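Local coordinates for ABC-type transport system, molybdenum-specific extracellular solute-binding protein (Clostridium difficile, PDB 4KD5) that probably binds molybdate or tungstate outside the cell as the solute-binding component of an ABC transporter, at residues Val6-Ser11 and Val34-Asn39; Cys56-Ser61 and Val196-Ala201; Lys111-Gly116 and Ala162-Val167. All blocks are in the same frame, centred on the assembly; numbering follows the deposited sequence. Where two conformers were deposited one is given.

Interaction 1: Val6-Ser11 and Val34-Asn39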
ATOM      1  N   VAL A   6      -6.816  -5.936  -8.370  1.00 70.72           N
ATOM      2  CA  VAL A   6      -6.597  -6.716  -7.156  1.00 64.87           C
ATOM      3  C   VAL A   6      -7.862  -7.465  -6.750  1.00 61.49           C
ATOM      4  O   VAL A   6      -8.959  -6.907  -6.787  1.00 60.36           O
ATOM      5  CB  VAL A   6      -6.140  -5.818  -5.988  1.00 55.96           C
ATOM      6  CG1 VAL A   6      -6.017  -6.625  -4.714  1.00 51.05           C
ATOM      7  CG2 VAL A   6      -4.812  -5.168  -6.310  1.00 53.88           C
ATOM      8  N   GLU A   7      -7.704  -8.731  -6.373  1.00 63.41           N
ATOM      9  CA  GLU A   7      -8.822  -9.525  -5.881  1.00 69.11           C
ATOM     10  C   GLU A   7      -8.613  -9.867  -4.410  1.00 64.82           C
ATOM     11  O   GLU A   7      -7.721 -10.646  -4.066  1.00 65.84           O
ATOM     12  CB  GLU A   7      -8.985 -10.798  -6.715  1.00 80.88           C
ATOM     13  CG  GLU A   7      -9.244 -10.529  -8.192  1.00 93.47           C
ATOM     14  CD  GLU A   7      -9.196 -11.783  -9.043  1.00101.64           C
ATOM     15  OE1 GLU A   7      -8.821 -12.851  -8.517  1.00107.62           O
ATOM     16  OE2 GLU A   7      -9.534 -11.698 -10.242  1.00104.74           O
ATOM     17  N   LEU A   8      -9.434  -9.273  -3.546  1.00 66.05           N
ATOM     18  CA  LEU A   8      -9.350  -9.525  -2.109  1.00 59.03           C
ATOM     19  C   LEU A   8     -10.354 -10.592  -1.679  1.00 51.42           C
ATOM     20  O   LEU A   8     -11.530 -10.547  -2.060  1.00 54.62           O
ATOM     21  CB  LEU A   8      -9.590  -8.240  -1.311  1.00 56.01           C
ATOM     22  CG  LEU A   8      -8.568  -7.111  -1.418  1.00 51.65           C
ATOM     23  CD1 LEU A   8      -8.996  -5.922  -0.567  1.00 49.56           C
ATOM     24  CD2 LEU A   8      -7.195  -7.583  -0.997  1.00 49.57           C
ATOM     25  N   ASN A   9      -9.887 -11.559  -0.897  1.00 49.85           N
ATOM     26  CA  ASN A   9     -10.778 -12.544  -0.304  1.00 42.02           C
ATOM     27  C   ASN A   9     -11.166 -12.124   1.104  1.00 41.86           C
ATOM     28  O   ASN A   9     -10.311 -12.025   1.989  1.00 41.88           O
ATOM     29  CB  ASN A   9     -10.112 -13.923  -0.281  1.00 41.67           C
ATOM     30  CG  ASN A   9     -10.133 -14.601  -1.633  1.00 53.66           C
ATOM     31  OD1 ASN A   9     -11.193 -14.780  -2.235  1.00 57.94           O
ATOM     32  ND2 ASN A   9      -8.957 -14.969  -2.127  1.00 65.51           N
ATOM     33  N   ILE A  10     -12.452 -11.863   1.311  1.00 42.75           N
ATOM     34  CA  ILE A  10     -12.940 -11.516   2.641  1.00 50.78           C
ATOM     35  C   ILE A  10     -13.819 -12.631   3.208  1.00 50.41           C
ATOM     36  O   ILE A  10     -14.764 -13.080   2.557  1.00 57.27           O
ATOM     37  CB  ILE A  10     -13.714 -10.180   2.650  1.00 49.86           C
ATOM     38  CG1 ILE A  10     -12.767  -9.005   2.427  1.00 52.42           C
ATOM     39  CG2 ILE A  10     -14.430  -9.980   3.975  1.00 39.19           C
ATOM     40  CD1 ILE A  10     -12.451  -8.730   0.986  1.00 48.33           C
ATOM     41  N   SER A  11     -13.494 -13.084   4.414  1.00 47.75           N
ATOM     42  CA  SER A  11     -14.350 -14.022   5.134  1.00 54.08           C
ATOM     43  C   SER A  11     -15.021 -13.284   6.287  1.00 57.87           C
ATOM     44  O   SER A  11     -14.348 -12.619   7.076  1.00 63.94           O
ATOM     45  CB  SER A  11     -13.541 -15.206   5.656  1.00 50.12           C
ATOM     46  OG  SER A  11     -12.415 -14.773   6.387  1.00 60.51           O
ATOM     47  N   VAL A  34     -10.400  -2.856  -7.358  1.00 62.39           N
ATOM     48  CA  VAL A  34     -10.524  -3.977  -6.432  1.00 55.66           C
ATOM     49  C   VAL A  34     -11.785  -4.792  -6.690  1.00 56.12           C
ATOM     50  O   VAL A  34     -12.884  -4.239  -6.776  1.00 51.68           O
ATOM     51  CB  VAL A  34     -10.498  -3.508  -4.965  1.00 51.19           C
ATOM     52  CG1 VAL A  34     -10.656  -4.691  -4.019  1.00 43.20           C
ATOM     53  CG2 VAL A  34      -9.201  -2.787  -4.675  1.00 50.18           C
ATOM     54  N   LYS A  35     -11.610  -6.103  -6.833  1.00 61.17           N
ATOM     55  CA  LYS A  35     -12.728  -7.034  -6.902  1.00 60.92           C
ATOM     56  C   LYS A  35     -12.796  -7.772  -5.574  1.00 50.38           C
ATOM     57  O   LYS A  35     -11.809  -8.372  -5.144  1.00 49.30           O
ATOM     58  CB  LYS A  35     -12.516  -8.041  -8.029  1.00 66.95           C
ATOM     59  CG  LYS A  35     -12.180  -7.423  -9.378  1.00 83.46           C
ATOM     60  CD  LYS A  35     -11.466  -8.431 -10.268  1.00 91.50           C
ATOM     61  CE  LYS A  35     -11.322  -7.932 -11.700  1.00 98.85           C
ATOM     62  NZ  LYS A  35     -10.615  -8.931 -12.557  1.00103.64           N
ATOM     63  N   LEU A  36     -13.954  -7.737  -4.924  1.00 50.36           N
ATOM     64  CA  LEU A  36     -14.114  -8.391  -3.628  1.00 49.12           C
ATOM     65  C   LEU A  36     -14.836  -9.732  -3.768  1.00 51.48           C
ATOM     66  O   LEU A  36     -15.870  -9.822  -4.434  1.00 51.66           O
ATOM     67  CB  LEU A  36     -14.878  -7.483  -2.660  1.00 45.27           C
ATOM     68  CG  LEU A  36     -14.279  -6.119  -2.319  1.00 46.58           C
ATOM     69  CD1 LEU A  36     -15.238  -5.303  -1.467  1.00 48.47           C
ATOM     70  CD2 LEU A  36     -12.958  -6.277  -1.594  1.00 41.55           C
ATOM     71  N   THR A  37     -14.288 -10.771  -3.144  1.00 55.41           N
ATOM     72  CA  THR A  37     -14.965 -12.065  -3.085  1.00 58.99           C
ATOM     73  C   THR A  37     -15.259 -12.399  -1.623  1.00 63.66           C
ATOM     74  O   THR A  37     -14.347 -12.711  -0.851  1.00 67.23           O
ATOM     75  CB  THR A  37     -14.125 -13.181  -3.732  1.00 55.29           C
ATOM     76  OG1 THR A  37     -14.045 -12.959  -5.145  1.00 67.94           O
ATOM     77  CG2 THR A  37     -14.757 -14.540  -3.486  1.00 52.87           C
ATOM     78  N   VAL A  38     -16.532 -12.327  -1.240  1.00 59.89           N
ATOM     79  CA  VAL A  38     -16.907 -12.499   0.161  1.00 59.95           C
ATOM     80  C   VAL A  38     -17.452 -13.895   0.459  1.00 60.30           C
ATOM     81  O   VAL A  38     -18.479 -14.306  -0.086  1.00 67.38           O
ATOM     82  CB  VAL A  38     -17.930 -11.440   0.615  1.00 61.35           C
ATOM     83  CG1 VAL A  38     -18.139 -11.532   2.108  1.00 65.52           C
ATOM     84  CG2 VAL A  38     -17.446 -10.051   0.267  1.00 56.12           C
ATOM     85  N   ASN A  39     -16.755 -14.611   1.334  1.00 57.86           N
ATOM     86  CA  ASN A  39     -17.191 -15.926   1.782  1.00 57.83           C
ATOM     87  C   ASN A  39     -17.779 -15.840   3.189  1.00 59.63           C
ATOM     88  O   ASN A  39     -17.201 -15.198   4.070  1.00 58.70           O
ATOM     89  CB  ASN A  39     -16.015 -16.903   1.751  1.00 65.49           C
ATOM     90  CG  ASN A  39     -16.393 -18.294   2.220  1.00 81.68           C
ATOM     91  OD1 ASN A  39     -17.035 -19.057   1.494  1.00 87.54           O
ATOM     92  ND2 ASN A  39     -15.972 -18.641   3.431  1.00 83.96           N
TER

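Interaction 2: Cys56-Ser61 and Val196-Ala201. With FMT (formic acid), chain H.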
ATOM      1  N   CYS A  56      -6.965 -16.199   2.541  0.63 56.59           N
ATOM      2  CA  CYS A  56      -7.896 -15.141   2.903  0.63 55.52           C
ATOM      3  C   CYS A  56      -7.129 -13.849   3.130  0.63 53.80           C
ATOM      4  O   CYS A  56      -5.997 -13.869   3.602  0.63 56.41           O
ATOM      5  CB  CYS A  56      -8.679 -15.531   4.155  0.63 54.75           C
ATOM      6  SG  CYS A  56      -9.760 -16.956   3.928  0.63 61.25           S
ATOM      7  N   ASP A  57      -7.744 -12.725   2.782  1.00 48.94           N
ATOM      8  CA  ASP A  57      -7.087 -11.427   2.907  1.00 57.75           C
ATOM      9  C   ASP A  57      -7.554 -10.625   4.114  1.00 54.38           C
ATOM     10  O   ASP A  57      -6.742 -10.049   4.832  1.00 54.01           O
ATOM     11  CB  ASP A  57      -7.281 -10.600   1.631  1.00 52.10           C
ATOM     12  CG  ASP A  57      -6.659 -11.250   0.418  1.00 55.37           C
ATOM     13  OD1 ASP A  57      -5.422 -11.395   0.394  1.00 55.19           O
ATOM     14  OD2 ASP A  57      -7.410 -11.610  -0.508  1.00 60.00           O
ATOM     15  N   LEU A  58      -8.864 -10.593   4.326  1.00 55.82           N
ATOM     16  CA  LEU A  58      -9.445  -9.896   5.467  1.00 56.89           C
ATOM     17  C   LEU A  58     -10.443 -10.820   6.167  1.00 59.62           C
ATOM     18  O   LEU A  58     -11.111 -11.628   5.513  1.00 67.63           O
ATOM     19  CB  LEU A  58     -10.140  -8.611   5.012  1.00 57.55           C
ATOM     20  CG  LEU A  58     -10.452  -7.549   6.071  1.00 57.13           C
ATOM     21  CD1 LEU A  58      -9.254  -6.649   6.306  1.00 49.23           C
ATOM     22  CD2 LEU A  58     -11.645  -6.713   5.647  1.00 62.89           C
ATOM     23  N   PHE A  59     -10.534 -10.715   7.489  1.00 51.70           N
ATOM     24  CA  PHE A  59     -11.462 -11.538   8.258  1.00 49.92           C
ATOM     25  C   PHE A  59     -12.279 -10.668   9.214  1.00 49.03           C
ATOM     26  O   PHE A  59     -11.720  -9.889   9.989  1.00 50.78           O
ATOM     27  CB  PHE A  59     -10.691 -12.622   9.014  1.00 50.32           C
ATOM     28  CG  PHE A  59     -11.546 -13.475   9.910  1.00 54.34           C
ATOM     29  CD1 PHE A  59     -12.806 -13.893   9.508  1.00 58.02           C
ATOM     30  CD2 PHE A  59     -11.068 -13.891  11.141  1.00 54.87           C
ATOM     31  CE1 PHE A  59     -13.580 -14.688  10.332  1.00 54.94           C
ATOM     32  CE2 PHE A  59     -11.833 -14.685  11.968  1.00 52.95           C
ATOM     33  CZ  PHE A  59     -13.092 -15.085  11.565  1.00 56.11           C
ATOM     34  N   ILE A  60     -13.602 -10.794   9.136  1.00 45.41           N
ATOM     35  CA  ILE A  60     -14.505 -10.103  10.050  1.00 48.44           C
ATOM     36  C   ILE A  60     -15.212 -11.141  10.914  1.00 52.41           C
ATOM     37  O   ILE A  60     -15.923 -12.009  10.399  1.00 53.80           O
ATOM     38  CB  ILE A  60     -15.554  -9.281   9.290  1.00 46.05           C
ATOM     39  CG1 ILE A  60     -14.905  -8.509   8.142  1.00 42.82           C
ATOM     40  CG2 ILE A  60     -16.271  -8.332  10.234  1.00 47.25           C
ATOM     41  CD1 ILE A  60     -15.887  -7.708   7.302  1.00 36.00           C
ATOM     42  N   SER A  61     -15.028 -11.049  12.228  1.00 53.86           N
ATOM     43  CA  SER A  61     -15.528 -12.079  13.132  1.00 58.73           C
ATOM     44  C   SER A  61     -16.761 -11.644  13.915  1.00 62.80           C
ATOM     45  O   SER A  61     -17.080 -10.460  13.977  1.00 65.05           O
ATOM     46  CB  SER A  61     -14.427 -12.494  14.103  1.00 66.46           C
ATOM     47  OG  SER A  61     -14.543 -13.861  14.413  1.00 76.81           O
ATOM     48  N   VAL A 196     -12.327  -6.894  13.105  1.00 38.59           N
ATOM     49  CA  VAL A 196     -11.803  -7.101  11.762  1.00 33.62           C
ATOM     50  C   VAL A 196     -10.279  -7.183  11.846  1.00 40.20           C
ATOM     51  O   VAL A 196      -9.672  -6.583  12.734  1.00 41.22           O
ATOM     52  CB  VAL A 196     -12.241  -5.956  10.803  1.00 43.30           C
ATOM     53  CG1 VAL A 196     -11.659  -4.624  11.245  1.00 42.57           C
ATOM     54  CG2 VAL A 196     -11.839  -6.249   9.362  1.00 33.36           C
ATOM     55  N   SER A 197      -9.659  -7.940  10.946  1.00 40.35           N
ATOM     56  CA  SER A 197      -8.199  -7.975  10.871  1.00 45.86           C
ATOM     57  C   SER A 197      -7.714  -8.367   9.480  1.00 48.23           C
ATOM     58  O   SER A 197      -8.366  -9.151   8.792  1.00 51.62           O
ATOM     59  CB  SER A 197      -7.630  -8.946  11.908  1.00 47.37           C
ATOM     60  OG  SER A 197      -6.215  -8.936  11.873  1.00 61.00           O
ATOM     61  N   VAL A 198      -6.571  -7.823   9.068  1.00 45.64           N
ATOM     62  CA  VAL A 198      -5.923  -8.271   7.840  1.00 48.72           C
ATOM     63  C   VAL A 198      -5.176  -9.568   8.145  1.00 49.87           C
ATOM     64  O   VAL A 198      -4.543  -9.688   9.197  1.00 46.76           O
ATOM     65  CB  VAL A 198      -4.947  -7.215   7.290  1.00 48.15           C
ATOM     66  CG1 VAL A 198      -4.202  -7.745   6.075  1.00 36.60           C
ATOM     67  CG2 VAL A 198      -5.691  -5.949   6.919  1.00 46.17           C
ATOM     68  N   ILE A 199      -5.259 -10.538   7.239  1.00 44.98           N
ATOM     69  CA  ILE A 199      -4.598 -11.825   7.433  1.00 45.31           C
ATOM     70  C   ILE A 199      -3.113 -11.734   7.065  1.00 44.34           C
ATOM     71  O   ILE A 199      -2.758 -11.120   6.060  1.00 46.14           O
ATOM     72  CB  ILE A 199      -5.297 -12.917   6.610  1.00 54.72           C
ATOM     73  CG1 ILE A 199      -6.783 -12.969   6.959  1.00 54.52           C
ATOM     74  CG2 ILE A 199      -4.666 -14.270   6.848  1.00 52.36           C
ATOM     75  CD1 ILE A 199      -7.052 -13.219   8.428  1.00 44.89           C
ATOM     76  N   LYS A 200      -2.252 -12.343   7.881  1.00 45.75           N
ATOM     77  CA  LYS A 200      -0.799 -12.252   7.710  1.00 53.82           C
ATOM     78  C   LYS A 200      -0.315 -12.866   6.398  1.00 54.25           C
ATOM     79  O   LYS A 200       0.539 -12.302   5.714  1.00 49.91           O
ATOM     80  CB  LYS A 200      -0.101 -12.930   8.893  1.00 57.76           C
ATOM     81  CG  LYS A 200       1.407 -12.778   8.916  1.00 58.82           C
ATOM     82  CD  LYS A 200       1.810 -11.354   9.244  1.00 63.07           C
ATOM     83  CE  LYS A 200       2.955 -11.333  10.244  1.00 75.15           C
ATOM     84  NZ  LYS A 200       2.639 -12.129  11.464  1.00 78.84           N
ATOM     85  N   ALA A 201      -0.875 -14.018   6.044  1.00 56.60           N
ATOM     86  CA  ALA A 201      -0.450 -14.742   4.846  1.00 59.86           C
ATOM     87  C   ALA A 201      -0.934 -14.107   3.548  1.00 63.80           C
ATOM     88  O   ALA A 201      -0.547 -14.539   2.462  1.00 64.92           O
ATOM     89  CB  ALA A 201      -0.893 -16.183   4.913  1.00 60.50           C
TER
HETATM   90  C   FMT H 303      -2.584 -16.710   7.994  1.00 82.31           C
HETATM   91  O1  FMT H 303      -1.751 -15.801   7.963  1.00 72.93           O
HETATM   92  O2  FMT H 303      -2.642 -17.644   7.193  1.00 80.88           O

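Interaction 3: Lys111-Gly116 and Ala162-Val167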
ATOM      1  N   LYS A 111     -46.561 -11.542  29.834  1.00 78.97           N
ATOM      2  CA  LYS A 111     -46.695 -12.867  30.415  1.00 76.29           C
ATOM      3  C   LYS A 111     -45.619 -13.789  29.864  1.00 70.72           C
ATOM      4  O   LYS A 111     -45.150 -14.688  30.550  1.00 72.67           O
ATOM      5  CB  LYS A 111     -48.093 -13.427  30.132  1.00 62.40           C
ATOM      6  CG  LYS A 111     -49.222 -12.602  30.741  1.00 67.82           C
ATOM      7  CD  LYS A 111     -50.599 -13.102  30.319  1.00 73.51           C
ATOM      8  CE  LYS A 111     -51.711 -12.411  31.104  1.00 80.29           C
ATOM      9  NZ  LYS A 111     -51.645 -10.928  31.018  1.00 81.77           N
ATOM     10  N   LYS A 112     -45.222 -13.550  28.621  1.00 64.23           N
ATOM     11  CA  LYS A 112     -44.259 -14.416  27.954  1.00 54.33           C
ATOM     12  C   LYS A 112     -43.118 -13.620  27.318  1.00 52.47           C
ATOM     13  O   LYS A 112     -43.330 -12.838  26.384  1.00 53.77           O
ATOM     14  CB  LYS A 112     -44.976 -15.310  26.932  1.00 54.79           C
ATOM     15  CG  LYS A 112     -46.096 -16.142  27.557  1.00 63.16           C
ATOM     16  CD  LYS A 112     -46.816 -17.016  26.552  1.00 66.19           C
ATOM     17  CE  LYS A 112     -45.878 -18.051  25.996  1.00 63.73           C
ATOM     18  NZ  LYS A 112     -46.496 -18.841  24.901  1.00 53.43           N
ATOM     19  N   ILE A 113     -41.915 -13.816  27.856  1.00 53.49           N
ATOM     20  CA  ILE A 113     -40.707 -13.158  27.364  1.00 53.86           C
ATOM     21  C   ILE A 113     -39.886 -14.129  26.514  1.00 54.66           C
ATOM     22  O   ILE A 113     -39.383 -15.135  27.016  1.00 52.62           O
ATOM     23  CB  ILE A 113     -39.843 -12.637  28.532  1.00 48.82           C
ATOM     24  CG1 ILE A 113     -40.630 -11.623  29.364  1.00 50.78           C
ATOM     25  CG2 ILE A 113     -38.553 -12.014  28.025  1.00 41.04           C
ATOM     26  CD1 ILE A 113     -39.894 -11.111  30.585  1.00 42.41           C
ATOM     27  N   ALA A 114     -39.747 -13.826  25.226  1.00 55.09           N
ATOM     28  CA  ALA A 114     -38.999 -14.696  24.317  1.00 50.91           C
ATOM     29  C   ALA A 114     -37.512 -14.357  24.319  1.00 48.04           C
ATOM     30  O   ALA A 114     -37.132 -13.207  24.094  1.00 50.06           O
ATOM     31  CB  ALA A 114     -39.551 -14.601  22.912  1.00 49.43           C
ATOM     32  N   VAL A 115     -36.674 -15.363  24.563  1.00 42.93           N
ATOM     33  CA  VAL A 115     -35.220 -15.204  24.475  1.00 46.33           C
ATOM     34  C   VAL A 115     -34.600 -16.410  23.779  1.00 51.20           C
ATOM     35  O   VAL A 115     -35.212 -17.478  23.715  1.00 55.96           O
ATOM     36  CB  VAL A 115     -34.556 -15.059  25.868  1.00 44.40           C
ATOM     37  CG1 VAL A 115     -35.041 -13.815  26.595  1.00 43.58           C
ATOM     38  CG2 VAL A 115     -34.805 -16.305  26.704  1.00 42.04           C
ATOM     39  N   GLY A 116     -33.383 -16.249  23.268  1.00 49.04           N
ATOM     40  CA  GLY A 116     -32.668 -17.377  22.700  1.00 53.61           C
ATOM     41  C   GLY A 116     -32.142 -18.286  23.799  1.00 59.50           C
ATOM     42  O   GLY A 116     -31.941 -17.835  24.933  1.00 64.62           O
ATOM     43  N   ALA A 162     -45.467 -14.607  22.221  1.00 64.67           N
ATOM     44  CA  ALA A 162     -44.710 -13.968  23.290  1.00 59.91           C
ATOM     45  C   ALA A 162     -45.024 -12.482  23.269  1.00 64.67           C
ATOM     46  O   ALA A 162     -45.106 -11.881  22.196  1.00 76.46           O
ATOM     47  CB  ALA A 162     -43.229 -14.198  23.106  1.00 48.19           C
ATOM     48  N   ASP A 163     -45.193 -11.892  24.448  1.00 58.45           N
ATOM     49  CA  ASP A 163     -45.502 -10.472  24.546  1.00 58.66           C
ATOM     50  C   ASP A 163     -44.307  -9.623  24.131  1.00 58.01           C
ATOM     51  O   ASP A 163     -44.444  -8.676  23.356  1.00 56.57           O
ATOM     52  CB  ASP A 163     -45.934 -10.120  25.969  1.00 63.63           C
ATOM     53  CG  ASP A 163     -47.104 -10.961  26.446  1.00 79.60           C
ATOM     54  OD1 ASP A 163     -48.008 -11.243  25.632  1.00 87.65           O
ATOM     55  OD2 ASP A 163     -47.116 -11.345  27.634  1.00 80.33           O
ATOM     56  N   VAL A 164     -43.135  -9.966  24.656  1.00 57.47           N
ATOM     57  CA  VAL A 164     -41.902  -9.274  24.294  1.00 59.65           C
ATOM     58  C   VAL A 164     -40.791 -10.256  23.938  1.00 59.75           C
ATOM     59  O   VAL A 164     -40.942 -11.468  24.106  1.00 63.13           O
ATOM     60  CB  VAL A 164     -41.399  -8.346  25.414  1.00 53.16           C
ATOM     61  CG1 VAL A 164     -42.467  -7.357  25.799  1.00 50.91           C
ATOM     62  CG2 VAL A 164     -40.988  -9.164  26.626  1.00 50.38           C
ATOM     63  N   GLY A 165     -39.672  -9.723  23.454  1.00 48.71           N
ATOM     64  CA  GLY A 165     -38.531 -10.547  23.094  1.00 42.48           C
ATOM     65  C   GLY A 165     -37.201  -9.825  23.211  1.00 47.75           C
ATOM     66  O   GLY A 165     -37.152  -8.593  23.261  1.00 56.87           O
ATOM     67  N   PHE A 166     -36.120 -10.598  23.266  1.00 44.75           N
ATOM     68  CA  PHE A 166     -34.773 -10.035  23.272  1.00 49.38           C
ATOM     69  C   PHE A 166     -34.038 -10.435  22.000  1.00 49.89           C
ATOM     70  O   PHE A 166     -33.990 -11.613  21.640  1.00 51.42           O
ATOM     71  CB  PHE A 166     -33.994 -10.480  24.511  1.00 49.72           C
ATOM     72  CG  PHE A 166     -34.307  -9.679  25.740  1.00 57.73           C
ATOM     73  CD1 PHE A 166     -33.657  -8.479  25.978  1.00 62.45           C
ATOM     74  CD2 PHE A 166     -35.255 -10.117  26.652  1.00 56.50           C
ATOM     75  CE1 PHE A 166     -33.942  -7.730  27.107  1.00 64.65           C
ATOM     76  CE2 PHE A 166     -35.544  -9.371  27.784  1.00 55.04           C
ATOM     77  CZ  PHE A 166     -34.886  -8.177  28.011  1.00 56.90           C
ATOM     78  N   VAL A 167     -33.466  -9.447  21.324  1.00 48.93           N
ATOM     79  CA  VAL A 167     -32.951  -9.653  19.979  1.00 44.85           C
ATOM     80  C   VAL A 167     -31.903  -8.583  19.654  1.00 42.12           C
ATOM     81  O   VAL A 167     -31.847  -7.561  20.330  1.00 49.49           O
ATOM     82  CB  VAL A 167     -34.131  -9.645  18.979  1.00 59.21           C
ATOM     83  CG1 VAL A 167     -34.179  -8.348  18.200  1.00 66.37           C
ATOM     84  CG2 VAL A 167     -34.064 -10.831  18.048  1.00 66.64           C
TER

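Interaction 1: Val6-Ser11 and Val34-Asn39
Five backbone hydrogen bonds zip the parallel strands 6-11 and 34-39 together. Lys35 N gives to Val6 O at 2.8 Å and Asn39 N to Ile10 O at 2.8 Å, with Thr37 N to Leu8 O between them; each of these runs nearly along its C=O axis. In return Lys35 O takes Leu8 N, and Thr37 O takes Ile10 N from above the carbonyl plane. On the face of Glu7, Asn9 and Ser11 the one charged pair is a long salt bridge, Glu7 OE2 to Lys35 NZ at 3.8 Å; the two extended chains lie side by side, Glu7 CG against Lys35 CD. Next along, Asn9 OD1 rests 3.7 Å from Thr37 CB. These are the two strands of a beta-alpha-beta unit, joined by the crossover helix 17-28, which meets Val34, Leu36 and Val38 on the opposite face. There Leu36 carries the packing through CD2: it touches Ile10 CD1 at 3.6 Å, crossing obliquely, and lies 3.9 Å from Leu8 CB, the two leucines running alongside each other. Leu8 CD1 also reaches back over Val34 CG1 at 4.0 Å, and Phe211 of helix 205-215 packs on both leucines.

Interaction 2: Cys56-Ser61 and Val196-Ala201
Segments 56-61 and 196-201 run antiparallel, their short strand axes 4.8 Å apart at closest and 166° between directions, with Phe59 and Ser197 as the hydrogen-bonded pair flanked by the non-hydrogen-bonded pairs Leu58-Val198 and Ile60-Val196. Phe59 N reaches Ser197 O nearly along its C=O axis, while Ser197 N comes to Phe59 O in the carbonyl plane. Two residues on from Ser197, Ile199 N points almost straight at Asp57 O over 2.9 Å (178° at the hydrogen), although it sits above that carbonyl's plane.

On the face of Leu58 and Ile60, Leu58 splits its two methyls between two valines. Its CG is anti to the backbone N (chi1 -163°), and the side chain crosses both valine side chains obliquely, placing CD2 3.7 Å from Val196 CG2 and CD1 3.7 Å from Val198 CG2. The same Val196 methyl lies 4.0 Å from Ile60 CG1, those two side chains running alongside. Strand 58-60 is held between parallel strand 6-13 and antiparallel strand 193-198, in the alpha-beta-alpha fold of periplasmic binding proteins. Helix 205-215 covers this side, with Glu212 against Leu58 and both valines.

Across the sheet, Ile199 CD1 packs on Phe59 CB at 3.7 Å, while the ring itself leads away from the partner strand toward helices 43-52 and 65-72. Ile199 CB also lies 3.2 Å from Cys56 O. The carboxylate of Asp57 turns from the pairing: OD2 accepts Asn9 N and OD1 bonds Ser202 OG. Past Ile199, Ala201 N donates to O1 of a formic acid molecule at 2.8 Å, probably picked up from the crystallisation liquor.

Interaction 3: Lys111-Gly116 and Ala162-Val167
The ring of Phe166 is the flat group here. Ile113 CG2 and Ala114 O lie at its edge, near its plane, with Ile113 CG2 4.0 Å from Phe166 CE2. Val115 CG1 comes in obliquely, 3.7 Å from Phe166 CD2. With CG beside the backbone N (chi1 -81°), the ring lies alongside Ile113 and Val115 while Ala127 and Leu131 of helix 122-133 pack on it. Further back, the side chains of Ile113 and Val164 lie side by side, Ile113 CG1 3.7 Å from Val164 CG2. Across the sheet, the methyls of Ala114 and Ala162 touch under helix 150-159, whose Val153 and Trp156 press on Ala114.

Strands 113-116 and 164-167 are parallel neighbours within the second lobe of the binding-protein fold. Ala114 straddles Gly165: its N gives a nearly straight bond to Val164 O at 2.9 Å, from above the carbonyl plane, and its O takes Phe166 N nearly along the C=O axis. Just before strand 113-116, Lys112 O receives two weak bonds, from Asp163 N and Val164 N. Lys112 N points to Asp163 OD2 at 3.1 Å, though that oxygen is less securely placed.

The chemistry thus divides along the strands: at the exposed lysine end the polar bonds are weak or less sure, whereas the inner end combines two good backbone bonds with a buried aliphatic and aromatic cluster.

Interactions 1 and 2 belong to one lobe and share a sheet: strands 6-13 and 58-60 are neighbours, and the two contacts touch through Ser11 O with Ile60 N. Interaction 3 lies on the opposite side of the chain's centre, its centre about 38 Å from that of interaction 1 and 36 Å from that of interaction 2. Interaction 1 is partly buried, with a polar, largely exposed face opposite an apolar one. Interaction 2 is buried and antiparallel, its cross-strand side-chain packing apolar. Interaction 3 returns to parallel pairing, buried around its aromatic ring but with weaker, less certain polar bonds at an exposed lysine end.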